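Local coordinates for CurF (Lyngbya majuscula, PDB 5DP2), which probably catalyses NADPH-dependent closure of a cyclopropane ring on an acyl carrier protein-bound enoyl intermediate in the biosynthesis of curacin A, at residues P10-I15 and P109-S114; P47-E52 and G81-G86; A136-M141 and I334-V339. All coordinates share one frame; numbering follows the deposited sequence.

In the fold
The three contacts run from the N-terminal strand toward the cofactor. Contact 1 lies farthest out, with the side chain of Phe113 about 11 Å from the bound NADP; its centre is about 10 Å from that of contact 2 and about 17 Å from that of contact 3. The loop of contact 1 reaches contact 2 through a probable hydrogen bond, Ala112 N to Gly81 O at 3.0 Å. Contacts 2 and 3, centres about 8 Å apart, share a buried salt bridge between Glu83 OE2 and Lys336 NZ at 2.9 Å. Both border the cofactor: the backbone N of Phe50 in contact 2 donates to its phosphate, and the side chain of Met141 in contact 3 comes within about 4 Å of it.

Contact 1 of 3, residues P10-I15 and P109-S114; sequences PVQLRI and PGNAFS
Ser114 OG is gripped by two partners, accepting a bond from Gln12 NE2 at 2.9 Å and donating one to Asn111 O, within its own loop, at 2.7 Å. Gln12 reaches it with CG anti to the backbone N (chi1 179°) and an extended chain beyond, and the hydroxyl lies in the plane of the amide, on a nearly straight N-H. The same NE2 also donates to a water, 3.0 Å away, that takes a second bond from Asn111 ND2. On the other end of the amide, OE1 accepts from Arg14 NH1 and from Arg69, which leaves little doubt about which way round the amide sits.

Beside this polar patch the backbones form a single beta bridge, Gln12 with Ser114. Leu13 N donates to Phe113 O at 2.9 Å in an almost perfectly linear bond (179° at the hydrogen); Phe113 is the centre of an inverse gamma turn. The side chains of Leu13 and Phe113 run side by side in the same sense, CB against CB at 3.6 Å, and Leu13 CD2 lies over the face of the Phe113 ring, 4.2 Å from its centroid, as a CH-pi contact.

Strand 11-14 pairs antiparallel with strand 25-28, whose Trp26 touches Val11, Leu13 and Phe113. Val46 and Val48 of strand 39-48 touch the Phe113 side chain, while Val321 and Phe325 of helix 321-329 meet Leu13.

Contact 2 of 3, residues P47-E52 and G81-G86; sequences PVNFRE and GVEGVG. With NAP (NADP nicotinamide-adenine-dinucleotide phosphate), chain B.
Asn49 and Glu83 meet where two antiparallel neighbours of the GroES-like domain, strands 39-48 and 83-91, come together at the cofactor, one running on into helix 50-57. Asn49 ND2 donates to Glu83 OE2 at 2.8 Å; the oxygen lies in the amide plane and offers its anti lone pair. The same OE2 forms a salt bridge with Lys336, which also donates to Asn49 OD1, while Glu83 OE1 accepts from the backbone N of Met141. An alanine in place of Glu83 would probably leave Lys336 without its opposite charge, and one ND2 hydrogen of Asn49 and the backbone N-H of Met141 each short of an acceptor.

Glu52 bridges to Gly81 and to the start of the helix. Its OE1 takes the backbone N-H of Asn49 at 3.0 Å, reaching back from the first turn to the N-cap residue, whose own side chain makes no capping bond. OE2 accepts from Gly81 N at 2.6 Å on the syn side, 30° out of the carboxylate plane. At the backbone angles of Gly81 a side chain would collide with the preceding carbonyl oxygen.

A water joins both segments through four bonds, donating to Pro47 O and Glu52 OE1 and accepting from Asn49 ND2 and Val82 N. With the water and Glu83 OE2, both N-H groups of the Asn49 amide have a partner.

Apolar atoms fill in around these bonds: Val82 CG2 lies 3.4 Å from Asn49 ND2, and Pro47 CG sits 3.4 Å from Glu83 CD. At the first turn of the helix, Phe50 N donates to the phosphate oxygen O1N of NADP at 3.0 Å (170° at the hydrogen), and C5B of the cofactor lies over one face of the Phe50 ring, toward its rim.

Contact 3 of 3, residues A136-M141 and I334-V339; sequences AATIFM and IGKIVV
Ala137 and Thr138 set their methyl groups against one face of strand 336-340, in packing of ordinary van der Waals closeness. Ala137 CB meets Val338 CG1 at 4.0 Å. Thr138 CG2 touches two residues of the strand, Lys336 CB at 3.9 Å and Val338 CG2 at 4.2 Å; the threonine crosses the valine at about a right angle, whereas it and the lysine slide past each other in opposite directions. The Thr138 hydroxyl is turned to other partners, Glu135 O and Leu311 N, so that its methyl branch is the one turned to the strand.

The polar link between the segments is indirect. A water donates to Thr138 O at 2.8 Å and accepts from Lys336 NZ at 2.9 Å. In the lysine conformer described, the chain bends at chi2 (78°), which turns CD aside, and is extended from there to NZ, beside which lie Glu83, Asn49 and Ser142 as further partners.

The chemistry therefore divides along the length of Lys336. Its CB packs against the Thr138 methyl group, while its ammonium group ends among polar partners in a buried setting, where the Glu83 carboxylate is likely to offset much of the cost of burying its charge.

Contact 1 of 3, residues P10-I15 and P109-S114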
loop_
_atom_site.group_PDB
_atom_site.type_symbol
_atom_site.label_atom_id
_atom_site.label_comp_id
_atom_site.label_asym_id
_atom_site.label_seq_id
_atom_site.Cartn_x
_atom_site.Cartn_y
_atom_site.Cartn_z
ATOM N N PRO A 10 12.321 8.591 22.898
ATOM C CA PRO A 10 11.121 8.629 22.022
ATOM C C PRO A 10 11.179 9.788 21.043
ATOM O O PRO A 10 11.430 10.950 21.421
ATOM C CB PRO A 10 9.969 8.775 22.997
ATOM C CG PRO A 10 10.516 8.239 24.303
ATOM C CD PRO A 10 11.957 8.622 24.316
ATOM N N VAL A 11 10.903 9.448 19.783
ATOM C CA VAL A 11 10.865 10.420 18.694
ATOM C C VAL A 11 9.671 10.121 17.772
ATOM O O VAL A 11 9.039 9.055 17.848
ATOM C CB VAL A 11 12.185 10.451 17.884
ATOM C CG1 VAL A 11 13.321 11.039 18.692
ATOM C CG2 VAL A 11 12.548 9.067 17.361
ATOM N N GLN A 12 9.393 11.066 16.883
ATOM C CA GLN A 12 8.346 10.928 15.868
ATOM C C GLN A 12 8.795 11.674 14.614
ATOM O O GLN A 12 9.317 12.794 14.715
ATOM C CB GLN A 12 7.009 11.472 16.366
ATOM C CG GLN A 12 5.892 11.372 15.333
ATOM C CD GLN A 12 4.557 11.718 15.954
ATOM O OE1 GLN A 12 4.200 12.898 16.082
ATOM N NE2 GLN A 12 3.827 10.700 16.372
ATOM N N LEU A 13 8.582 11.070 13.448
ATOM C CA LEU A 13 8.993 11.696 12.181
ATOM C C LEU A 13 8.021 12.827 11.848
ATOM O O LEU A 13 6.806 12.653 11.825
ATOM C CB LEU A 13 8.982 10.624 11.079
ATOM C CG LEU A 13 9.644 11.042 9.765
ATOM C CD1 LEU A 13 11.123 11.246 9.940
ATOM C CD2 LEU A 13 9.372 9.953 8.722
ATOM N N ARG A 14 8.591 14.013 11.565
ATOM C CA ARG A 14 7.810 15.209 11.320
ATOM C C ARG A 14 8.487 16.059 10.254
ATOM O O ARG A 14 9.644 15.826 9.906
ATOM C CB ARG A 14 7.653 16.024 12.627
ATOM C CG ARG A 14 6.945 15.279 13.758
ATOM C CD ARG A 14 5.453 15.101 13.535
ATOM N NE ARG A 14 4.708 16.321 13.913
ATOM C CZ ARG A 14 4.416 16.621 15.184
ATOM N NH1 ARG A 14 4.626 15.765 16.161
ATOM N NH2 ARG A 14 3.884 17.804 15.474
ATOM N N ILE A 15 7.755 17.055 9.768
ATOM C CA ILE A 15 8.301 18.066 8.864
ATOM C C ILE A 15 7.896 19.457 9.357
ATOM O O ILE A 15 6.838 19.627 9.958
ATOM C CB ILE A 15 7.819 17.871 7.412
ATOM C CG1 ILE A 15 6.297 17.822 7.308
ATOM C CG2 ILE A 15 8.461 16.644 6.791
ATOM C CD1 ILE A 15 5.762 17.811 5.891
ATOM N N PRO A 109 -2.345 3.110 11.358
ATOM C CA PRO A 109 -2.176 3.978 12.533
ATOM C C PRO A 109 -2.053 5.455 12.145
ATOM O O PRO A 109 -2.550 6.319 12.875
ATOM C CB PRO A 109 -0.896 3.444 13.174
ATOM C CG PRO A 109 -0.142 2.776 12.068
ATOM C CD PRO A 109 -1.221 2.176 11.201
ATOM N N GLY A 110 -1.363 5.736 11.026
ATOM C CA GLY A 110 -1.115 7.098 10.577
ATOM C C GLY A 110 0.142 7.760 11.113
ATOM O O GLY A 110 0.557 8.788 10.573
ATOM N N ASN A 111 0.696 7.154 12.173
ATOM C CA ASN A 111 1.863 7.680 12.900
ATOM C C ASN A 111 2.873 6.574 13.222
ATOM O O ASN A 111 3.623 6.667 14.182
ATOM C CB ASN A 111 1.421 8.377 14.196
ATOM C CG ASN A 111 0.730 7.441 15.167
ATOM O OD1 ASN A 111 0.314 6.344 14.789
ATOM N ND2 ASN A 111 0.588 7.863 16.406
ATOM N N ALA A 112 2.925 5.502 12.405
ATOM C CA ALA A 112 3.864 4.412 12.700
ATOM C C ALA A 112 5.336 4.809 12.636
ATOM O O ALA A 112 6.150 4.093 13.217
ATOM C CB ALA A 112 3.599 3.194 11.841
ATOM N N PHE A 113 5.691 5.922 11.961
ATOM C CA PHE A 113 7.056 6.453 12.074
ATOM C C PHE A 113 7.176 7.225 13.400
ATOM O O PHE A 113 7.271 8.457 13.438
ATOM C CB PHE A 113 7.431 7.332 10.873
ATOM C CG PHE A 113 7.813 6.582 9.622
ATOM C CD1 PHE A 113 9.088 6.071 9.488
ATOM C CD2 PHE A 113 6.951 6.453 8.548
ATOM C CE1 PHE A 113 9.481 5.395 8.319
ATOM C CE2 PHE A 113 7.342 5.802 7.368
ATOM C CZ PHE A 113 8.602 5.260 7.281
ATOM N N SER A 114 7.192 6.454 14.492
ATOM C CA SER A 114 7.299 6.924 15.870
ATOM C C SER A 114 7.942 5.804 16.666
ATOM O O SER A 114 7.745 4.632 16.358
ATOM C CB SER A 114 5.926 7.188 16.497
ATOM O OG SER A 114 5.173 8.160 15.798
HETATM O O HOH W 1 1.058 10.593 17.403
HETATM O O HOH W 2 5.334 10.345 12.074
#

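Contact 2 of 3, residues P47-E52 and G81-G86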
loop_
_atom_site.group_PDB
_atom_site.type_symbol
_atom_site.label_atom_id
_atom_site.label_comp_id
_atom_site.label_asym_id
_atom_site.label_seq_id
_atom_site.Cartn_x
_atom_site.Cartn_y
_atom_site.Cartn_z
ATOM N N PRO A 47 7.309 0.707 6.842
ATOM C CA PRO A 47 7.714 0.997 5.479
ATOM C C PRO A 47 7.317 2.395 5.046
ATOM O O PRO A 47 6.434 3.027 5.640
ATOM C CB PRO A 47 6.944 -0.031 4.676
ATOM C CG PRO A 47 5.644 -0.143 5.438
ATOM C CD PRO A 47 6.015 -0.028 6.894
ATOM N N VAL A 48 7.958 2.873 3.971
ATOM C CA VAL A 48 7.546 4.100 3.309
ATOM C C VAL A 48 6.490 3.771 2.237
ATOM O O VAL A 48 6.654 2.812 1.484
ATOM C CB VAL A 48 8.751 4.777 2.606
ATOM C CG1 VAL A 48 8.343 6.147 2.051
ATOM C CG2 VAL A 48 9.931 4.943 3.544
ATOM N N ASN A 49 5.417 4.554 2.154
ATOM C CA ASN A 49 4.429 4.398 1.100
ATOM C C ASN A 49 4.523 5.574 0.130
ATOM O O ASN A 49 4.897 6.683 0.516
ATOM C CB ASN A 49 3.017 4.269 1.695
ATOM C CG ASN A 49 2.770 2.835 2.216
ATOM O OD1 ASN A 49 2.282 1.947 1.491
ATOM N ND2 ASN A 49 3.181 2.567 3.406
ATOM N N PHE A 50 4.167 5.370 -1.130
ATOM C CA PHE A 50 4.320 6.413 -2.124
ATOM C C PHE A 50 3.499 7.662 -1.760
ATOM O O PHE A 50 3.974 8.790 -1.976
ATOM C CB PHE A 50 3.934 5.894 -3.510
ATOM C CG PHE A 50 4.331 6.799 -4.623
ATOM C CD1 PHE A 50 5.691 6.961 -4.947
ATOM C CD2 PHE A 50 3.379 7.490 -5.331
ATOM C CE1 PHE A 50 6.070 7.803 -5.990
ATOM C CE2 PHE A 50 3.746 8.309 -6.397
ATOM C CZ PHE A 50 5.092 8.468 -6.716
ATOM N N ARG A 51 2.285 7.499 -1.212
ATOM C CA ARG A 51 1.483 8.653 -0.742
ATOM C C ARG A 51 2.292 9.571 0.135
ATOM O O ARG A 51 2.125 10.794 0.098
ATOM C CB ARG A 51 0.229 8.161 0.079
ATOM C CG ARG A 51 -0.594 9.281 0.766
ATOM C CD ARG A 51 -1.348 10.178 -0.184
ATOM N NE ARG A 51 -2.489 9.497 -0.757
ATOM C CZ ARG A 51 -3.722 9.365 -0.220
ATOM N NH1 ARG A 51 -4.029 9.893 0.975
ATOM N NH2 ARG A 51 -4.629 8.693 -0.899
ATOM N N GLU A 52 3.114 8.991 0.995
ATOM C CA GLU A 52 3.879 9.787 1.965
ATOM C C GLU A 52 4.975 10.602 1.300
ATOM O O GLU A 52 5.271 11.701 1.764
ATOM C CB GLU A 52 4.426 8.871 3.043
ATOM C CG GLU A 52 3.280 8.250 3.854
ATOM C CD GLU A 52 3.651 7.138 4.767
ATOM O OE1 GLU A 52 4.461 6.264 4.382
ATOM O OE2 GLU A 52 3.066 7.102 5.880
ATOM N N GLY A 81 3.458 7.014 8.478
ATOM C CA GLY A 81 3.449 5.601 8.840
ATOM C C GLY A 81 2.022 5.089 8.829
ATOM O O GLY A 81 1.336 5.082 9.877
ATOM N N VAL A 82 1.562 4.666 7.658
ATOM C CA VAL A 82 0.204 4.229 7.453
ATOM C C VAL A 82 0.035 2.721 7.704
ATOM O O VAL A 82 -1.051 2.167 7.526
ATOM C CB VAL A 82 -0.331 4.681 6.072
ATOM C CG1 VAL A 82 -0.395 6.200 5.982
ATOM C CG2 VAL A 82 0.494 4.097 4.924
ATOM N N GLU A 83 1.113 2.085 8.157
ATOM C CA GLU A 83 1.166 0.673 8.471
ATOM C C GLU A 83 2.491 0.457 9.200
ATOM O O GLU A 83 3.419 1.265 9.082
ATOM C CB GLU A 83 1.137 -0.182 7.182
ATOM C CG GLU A 83 2.268 0.172 6.209
ATOM C CD GLU A 83 2.321 -0.669 4.938
ATOM O OE1 GLU A 83 2.023 -1.894 5.040
ATOM O OE2 GLU A 83 2.672 -0.104 3.877
ATOM N N GLY A 84 2.598 -0.639 9.930
ATOM C CA GLY A 84 3.867 -1.050 10.480
ATOM C C GLY A 84 3.721 -2.243 11.379
ATOM O O GLY A 84 2.627 -2.844 11.445
ATOM N N VAL A 85 4.815 -2.607 12.050
ATOM C CA VAL A 85 4.818 -3.786 12.920
ATOM C C VAL A 85 5.618 -3.491 14.165
ATOM O O VAL A 85 6.558 -2.683 14.146
ATOM C CB VAL A 85 5.409 -5.045 12.220
ATOM C CG1 VAL A 85 4.588 -5.450 11.008
ATOM C CG2 VAL A 85 6.858 -4.831 11.841
ATOM N N GLY A 86 5.239 -4.131 15.269
ATOM C CA GLY A 86 6.015 -3.973 16.484
ATOM C C GLY A 86 5.527 -4.876 17.584
ATOM O O GLY A 86 4.847 -5.888 17.345
HETATM P PA NAP B . 5.095 1.915 -5.535
HETATM O O1A NAP B . 6.096 1.070 -4.824
HETATM O O2A NAP B . 4.174 1.283 -6.513
HETATM O O5B NAP B . 5.900 3.119 -6.210
HETATM C C5B NAP B . 5.306 3.925 -7.237
HETATM C C4B NAP B . 5.249 3.224 -8.577
HETATM O O4B NAP B . 4.830 4.157 -9.545
HETATM C C3B NAP B . 6.558 2.645 -9.027
HETATM O O3B NAP B . 6.415 1.224 -9.096
HETATM C C2B NAP B . 6.823 3.261 -10.413
HETATM O O2B NAP B . 7.191 2.400 -11.454
HETATM C C1B NAP B . 5.471 3.829 -10.795
HETATM N N9A NAP B . 5.527 5.076 -11.547
HETATM C C8A NAP B . 5.626 6.350 -11.031
HETATM N N7A NAP B . 5.646 7.266 -12.027
HETATM C C5A NAP B . 5.547 6.578 -13.174
HETATM C C6A NAP B . 5.504 6.929 -14.556
HETATM N N6A NAP B . 5.567 8.225 -14.923
HETATM N N1A NAP B . 5.393 5.958 -15.453
HETATM C C2A NAP B . 5.332 4.683 -15.052
HETATM N N3A NAP B . 5.361 4.233 -13.795
HETATM C C4A NAP B . 5.485 5.174 -12.873
HETATM O O3 NAP B . 4.206 2.717 -4.459
HETATM P PN NAP B . 2.981 2.205 -3.564
HETATM O O1N NAP B . 3.118 2.839 -2.234
HETATM O O2N NAP B . 2.854 0.712 -3.644
HETATM O O5D NAP B . 1.774 2.896 -4.284
HETATM C C5D NAP B . 1.426 2.474 -5.623
HETATM C C4D NAP B . 0.495 3.528 -6.274
HETATM O O4D NAP B . -0.804 3.306 -5.792
HETATM C C3D NAP B . 0.822 4.983 -5.915
HETATM O O3D NAP B . 0.386 5.812 -7.001
HETATM C C2D NAP B . 0.013 5.214 -4.664
HETATM O O2D NAP B . -0.274 6.606 -4.499
HETATM C C1D NAP B . -1.215 4.386 -4.935
HETATM N N1N NAP B . -1.923 3.713 -3.825
HETATM C C2N NAP B . -3.250 3.918 -3.659
HETATM C C3N NAP B . -3.976 3.302 -2.643
HETATM C C7N NAP B . -5.437 3.561 -2.508
HETATM O O7N NAP B . -5.940 3.151 -1.484
HETATM N N7N NAP B . -6.092 4.207 -3.509
HETATM C C4N NAP B . -3.312 2.440 -1.764
HETATM C C5N NAP B . -1.951 2.243 -1.956
HETATM C C6N NAP B . -1.265 2.884 -2.995
HETATM P P2B NAP B . 8.644 1.753 -11.619
HETATM O O1X NAP B . 8.810 0.761 -10.475
HETATM O O2X NAP B . 8.557 1.098 -12.968
HETATM O O3X NAP B . 9.641 2.884 -11.540
HETATM O O HOH W 3 3.895 4.117 5.879
#

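Contact 3 of 3, residues A136-M141 and I334-V339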
loop_
_atom_site.group_PDB
_atom_site.type_symbol
_atom_site.label_atom_id
_atom_site.label_comp_id
_atom_site.label_asym_id
_atom_site.label_seq_id
_atom_site.Cartn_x
_atom_site.Cartn_y
_atom_site.Cartn_z
ATOM N N ALA A 136 7.143 -8.993 7.748
ATOM C CA ALA A 136 5.745 -8.692 8.048
ATOM C C ALA A 136 5.389 -7.246 7.724
ATOM O O ALA A 136 4.250 -6.948 7.405
ATOM C CB ALA A 136 5.401 -9.029 9.492
ATOM N N ALA A 137 6.392 -6.358 7.792
ATOM C CA ALA A 137 6.203 -4.934 7.476
ATOM C C ALA A 137 5.898 -4.704 6.008
ATOM O O ALA A 137 5.510 -3.591 5.655
ATOM C CB ALA A 137 7.419 -4.130 7.895
ATOM N N THR A 138 6.062 -5.717 5.147
ATOM C CA THR A 138 5.714 -5.545 3.741
ATOM C C THR A 138 4.242 -5.780 3.449
ATOM O O THR A 138 3.815 -5.539 2.317
ATOM C CB THR A 138 6.560 -6.468 2.830
ATOM O OG1 THR A 138 6.137 -7.837 2.960
ATOM C CG2 THR A 138 8.029 -6.326 3.047
ATOM N N ILE A 139 3.455 -6.255 4.424
ATOM C CA ILE A 139 2.146 -6.835 4.104
ATOM C C ILE A 139 0.988 -5.846 3.981
ATOM O O ILE A 139 0.268 -5.864 2.989
ATOM C CB ILE A 139 1.774 -7.937 5.147
ATOM C CG1 ILE A 139 2.751 -9.104 5.053
ATOM C CG2 ILE A 139 0.329 -8.380 4.954
ATOM C CD1 ILE A 139 2.567 -10.155 6.123
ATOM N N PHE A 140 0.739 -5.039 5.030
ATOM C CA PHE A 140 -0.597 -4.464 5.224
ATOM C C PHE A 140 -1.116 -3.618 4.059
ATOM O O PHE A 140 -2.118 -3.967 3.428
ATOM C CB PHE A 140 -0.636 -3.659 6.546
ATOM C CG PHE A 140 -1.980 -3.078 6.862
ATOM C CD1 PHE A 140 -2.971 -3.850 7.480
ATOM C CD2 PHE A 140 -2.293 -1.769 6.525
ATOM C CE1 PHE A 140 -4.219 -3.315 7.736
ATOM C CE2 PHE A 140 -3.542 -1.227 6.789
ATOM C CZ PHE A 140 -4.510 -2.014 7.385
ATOM N N MET A 141 -0.502 -2.468 3.783
ATOM C CA MET A 141 -1.147 -1.594 2.836
ATOM C C MET A 141 -1.165 -2.212 1.432
ATOM O O MET A 141 -2.179 -2.141 0.721
ATOM C CB MET A 141 -0.503 -0.216 2.853
ATOM C CG MET A 141 -1.243 0.814 2.050
ATOM S SD MET A 141 -2.931 1.181 2.531
ATOM C CE MET A 141 -2.641 2.267 3.922
ATOM N N ILE A 334 12.319 -2.673 -6.031
ATOM C CA ILE A 334 11.321 -3.693 -6.332
ATOM C C ILE A 334 10.654 -4.032 -4.994
ATOM O O ILE A 334 11.360 -4.410 -4.042
ATOM C CB ILE A 334 11.940 -4.982 -6.909
ATOM C CG1 ILE A 334 12.795 -4.700 -8.143
ATOM C CG2 ILE A 334 10.858 -6.034 -7.142
ATOM C CD1 ILE A 334 11.990 -4.362 -9.355
ATOM N N GLY A 335 9.337 -3.907 -4.902
ATOM C CA GLY A 335 8.655 -4.276 -3.650
ATOM C C GLY A 335 8.559 -3.118 -2.678
ATOM O O GLY A 335 8.003 -2.054 -3.023
ATOM N N LYS A 336 9.070 -3.323 -1.465
ATOM C CA LYS A 336 8.851 -2.422 -0.346
ATOM C C LYS A 336 10.184 -1.837 0.180
ATOM O O LYS A 336 11.203 -2.535 0.216
ATOM C CB LYS A 336 8.109 -3.161 0.798
ATOM C CG LYS A 336 7.212 -2.276 1.688
ATOM C CD LYS A 336 5.881 -1.943 1.027
ATOM C CE LYS A 336 5.017 -1.003 1.884
ATOM N NZ LYS A 336 3.676 -0.733 1.278
ATOM N N ILE A 337 10.115 -0.594 0.667
ATOM C CA ILE A 337 11.224 -0.001 1.390
ATOM C C ILE A 337 10.824 0.044 2.857
ATOM O O ILE A 337 9.783 0.609 3.205
ATOM C CB ILE A 337 11.532 1.362 0.796
ATOM C CG1 ILE A 337 11.905 1.189 -0.687
ATOM C CG2 ILE A 337 12.639 2.035 1.599
ATOM C CD1 ILE A 337 11.667 2.437 -1.490
ATOM N N VAL A 338 11.623 -0.642 3.679
ATOM C CA VAL A 338 11.290 -0.838 5.101
ATOM C C VAL A 338 12.328 -0.155 5.966
ATOM O O VAL A 338 13.516 -0.365 5.799
ATOM C CB VAL A 338 11.211 -2.348 5.447
ATOM C CG1 VAL A 338 10.910 -2.559 6.919
ATOM C CG2 VAL A 338 10.159 -3.055 4.584
ATOM N N VAL A 339 11.847 0.649 6.939
ATOM C CA VAL A 339 12.727 1.346 7.875
ATOM C C VAL A 339 12.666 0.621 9.228
ATOM O O VAL A 339 11.585 0.350 9.761
ATOM C CB VAL A 339 12.302 2.824 8.007
ATOM C CG1 VAL A 339 13.133 3.555 9.054
ATOM C CG2 VAL A 339 12.413 3.504 6.645
HETATM O O HOH W 4 2.413 -3.069 2.480
#